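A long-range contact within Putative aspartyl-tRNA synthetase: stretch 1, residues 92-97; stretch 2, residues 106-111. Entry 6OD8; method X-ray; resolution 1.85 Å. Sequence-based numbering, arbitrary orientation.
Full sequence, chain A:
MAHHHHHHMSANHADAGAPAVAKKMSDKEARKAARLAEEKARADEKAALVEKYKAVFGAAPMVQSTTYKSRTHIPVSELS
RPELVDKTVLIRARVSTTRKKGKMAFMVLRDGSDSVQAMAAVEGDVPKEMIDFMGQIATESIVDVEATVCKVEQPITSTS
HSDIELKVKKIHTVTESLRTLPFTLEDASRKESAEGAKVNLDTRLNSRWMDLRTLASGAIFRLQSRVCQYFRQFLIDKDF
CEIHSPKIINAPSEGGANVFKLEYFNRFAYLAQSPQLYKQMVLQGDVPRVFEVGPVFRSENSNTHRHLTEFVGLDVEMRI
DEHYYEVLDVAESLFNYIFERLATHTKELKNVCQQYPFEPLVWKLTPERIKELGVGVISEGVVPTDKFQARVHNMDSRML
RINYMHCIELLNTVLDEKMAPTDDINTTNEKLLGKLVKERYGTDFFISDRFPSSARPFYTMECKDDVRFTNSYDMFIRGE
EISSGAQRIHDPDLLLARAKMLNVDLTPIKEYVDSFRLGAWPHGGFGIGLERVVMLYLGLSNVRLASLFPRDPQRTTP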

# COMPACT_ATOMS: atom_id res chain seq x y z
N ARG A 92 2.74 -29.14 12.23
CA ARG A 92 3.58 -28.24 13.01
C ARG A 92 2.68 -27.24 13.73
O ARG A 92 1.86 -26.58 13.09
N ALA A 93 2.81 -27.15 15.06
CA ALA A 93 1.87 -26.34 15.82
C ALA A 93 2.52 -25.83 17.10
O ALA A 93 3.55 -26.34 17.55
N ARG A 94 1.86 -24.83 17.68
CA ARG A 94 2.15 -24.32 19.02
C ARG A 94 1.55 -25.22 20.09
O ARG A 94 0.42 -25.69 19.95
N VAL A 95 2.28 -25.40 21.18
CA VAL A 95 1.77 -26.08 22.36
C VAL A 95 1.06 -25.02 23.21
O VAL A 95 1.70 -24.20 23.86
N SER A 96 -0.28 -25.03 23.19
CA SER A 96 -1.02 -24.08 24.03
C SER A 96 -0.99 -24.51 25.48
O SER A 96 -0.74 -23.69 26.38
N THR A 97 -1.35 -25.77 25.74
CA THR A 97 -1.33 -26.35 27.06
C THR A 97 -0.80 -27.77 26.94
O THR A 97 -0.85 -28.38 25.86
N PHE A 106 -1.93 -35.09 27.58
CA PHE A 106 -3.00 -34.35 26.92
C PHE A 106 -2.49 -32.96 26.60
O PHE A 106 -1.99 -32.26 27.49
N MET A 107 -2.66 -32.55 25.34
CA MET A 107 -2.19 -31.26 24.87
C MET A 107 -3.29 -30.60 24.05
O MET A 107 -4.17 -31.26 23.49
N VAL A 108 -3.21 -29.28 23.97
CA VAL A 108 -3.96 -28.51 22.98
C VAL A 108 -2.92 -27.89 22.07
O VAL A 108 -2.05 -27.14 22.54
N LEU A 109 -3.00 -28.21 20.78
CA LEU A 109 -2.12 -27.65 19.76
C LEU A 109 -2.88 -26.58 18.97
O LEU A 109 -4.07 -26.73 18.70
N ARG A 110 -2.16 -25.52 18.61
CA ARG A 110 -2.76 -24.28 18.12
C ARG A 110 -1.97 -23.75 16.92
O ARG A 110 -0.74 -23.86 16.88
N ASP A 111 -2.68 -23.16 15.96
CA ASP A 111 -2.04 -22.31 14.96
C ASP A 111 -3.01 -21.16 14.70
O ASP A 111 -4.01 -21.33 13.99

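Strands 92-97 and 106-111 run antiparallel as neighbours in one sheet, burying 535 Å² between them. Arg94 and Arg110 form a hydrogen-bonded pair in which both backbone groups of each residue are satisfied: Arg94 N donates to Arg110 O and Arg110 N to Arg94 O, each at 2.9 Å. Arg94 O also receives a CA-H...O contact from Leu109 CA at 3.2 Å. Beyond the non-hydrogen-bonded pair Val95-Leu109 the register slips by one residue, a beta bulge centred on Ser96, whose phi/psi of -75/-51° departs from regular strand values. The bulge costs the backbone no bond at Val108: Ser96 N donates to Val108 O at 2.8 Å, and Val108 N donates to Thr97 O at 3.2 Å. Thr97 O is approached as well by Met107 CA, in a CA-H...O contact of 3.3 Å.

One face of the sheet is apolar at this contact. Val95 (chi1 t) sets CG1 3.5 Å from Met107 CE and CG2 4.1 Å from Leu109 CD2. Met107 starts sideways at its CA-to-CB bond, but its m, t, p chain brings the terminal methyl nearer to Val95. Leu109 (m, t) also meets Ala93, which points toward the other strand, with Ala93 CB 3.8 Å from Leu109 CB.

The other face carries Arg94, Arg110, Thr97 and Val108. Arg110 (t, t, p) has the largest area covered by the opposing stretch. Its NH1 donates to Ser96 OG at 3.1 Å, and the hydroxyl, held by chi1 m, lies at the edge of the guanidinium near its plane, where an N-H can reach it. Arg94 CG lies over one face of the same guanidinium. The two arginines bring like charges close, with Arg94 NE 3.9 Å from Arg110 NH2; Arg94 NE, NH1 and NH2 and Arg110 NH1 and NH2 all have hydrogen-bond partners elsewhere in the structure. Nearer the other end, Thr97 (chi1 p) places OG1 3.5 Å from CG2 of Val108 (chi1 t), a contact without a hydrogen bond.

Two waters extend the polar network. Water 1 donates to Arg92 O and to Asp111 OD2, both at 2.7 Å from its oxygen, and so links the Arg92 backbone to the Asp111 carboxylate, two residues whose side chains make no direct contact across the stretches. Water 2 donates to Phe106 O at 2.9 Å and is hydrogen-bonded to Thr97 OG1 at 2.9 Å, giving that hydroxyl a polar partner. The Phe106 ring (chi1 m) leads away from the contact.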

# COMPACT_ATOMS: atom_id res chain seq x y z
CB ARG A 92 4.58 -27.51 12.10
CG ARG A 92 5.54 -26.62 12.84
CD ARG A 92 6.66 -26.20 11.91
NE ARG A 92 7.45 -27.38 11.50
CZ ARG A 92 8.44 -27.35 10.61
NH1 ARG A 92 8.76 -26.19 10.03
NH2 ARG A 92 9.10 -28.47 10.30
CB ALA A 93 0.61 -27.15 16.18
CB ARG A 94 1.57 -22.91 19.19
CG ARG A 94 2.25 -21.85 18.38
CD ARG A 94 3.26 -21.10 19.20
NE ARG A 94 3.76 -19.93 18.47
CZ ARG A 94 4.94 -19.36 18.69
NH1 ARG A 94 5.75 -19.84 19.63
NH2 ARG A 94 5.31 -18.30 17.99
CB VAL A 95 2.88 -26.77 23.14
CG1 VAL A 95 2.34 -27.43 24.39
CG2 VAL A 95 3.63 -27.79 22.25
CB SER A 96 -2.47 -23.96 23.57
OG SER A 96 -2.59 -23.19 22.39
CB THR A 97 -2.71 -26.38 27.71
OG1 THR A 97 -3.57 -27.23 26.94
CG2 THR A 97 -3.32 -24.98 27.80
CB PHE A 106 -4.25 -34.25 27.79
CG PHE A 106 -4.84 -35.58 28.15
CD1 PHE A 106 -5.83 -36.14 27.37
CD2 PHE A 106 -4.40 -36.27 29.27
CE1 PHE A 106 -6.38 -37.36 27.70
CE2 PHE A 106 -4.94 -37.49 29.61
CZ PHE A 106 -5.93 -38.04 28.82
CB MET A 107 -0.92 -31.39 24.01
CG MET A 107 0.15 -32.31 24.56
SD MET A 107 1.54 -32.50 23.43
CE MET A 107 2.22 -30.85 23.48
CB VAL A 108 -4.85 -27.43 23.61
CG1 VAL A 108 -5.46 -26.59 22.50
CG2 VAL A 108 -5.93 -28.06 24.50
CB LEU A 109 -1.59 -28.73 18.81
CG LEU A 109 -0.84 -29.86 19.53
CD1 LEU A 109 -0.30 -30.91 18.54
CD2 LEU A 109 0.27 -29.33 20.43
CB ARG A 110 -2.76 -23.23 19.23
CG ARG A 110 -3.38 -21.92 18.90
CD ARG A 110 -3.08 -20.87 19.98
NE ARG A 110 -1.84 -20.14 19.73
CZ ARG A 110 -0.78 -20.14 20.55
NH1 ARG A 110 -0.78 -20.84 21.68
NH2 ARG A 110 0.29 -19.44 20.21
CB ASP A 111 -1.70 -23.08 13.69
CG ASP A 111 -0.86 -22.26 12.72
OD1 ASP A 111 -0.60 -21.07 13.00
OD2 ASP A 111 -0.46 -22.81 11.68
O HOH W 1 -0.06 -25.44 11.49
O HOH W 2 -3.78 -29.98 27.95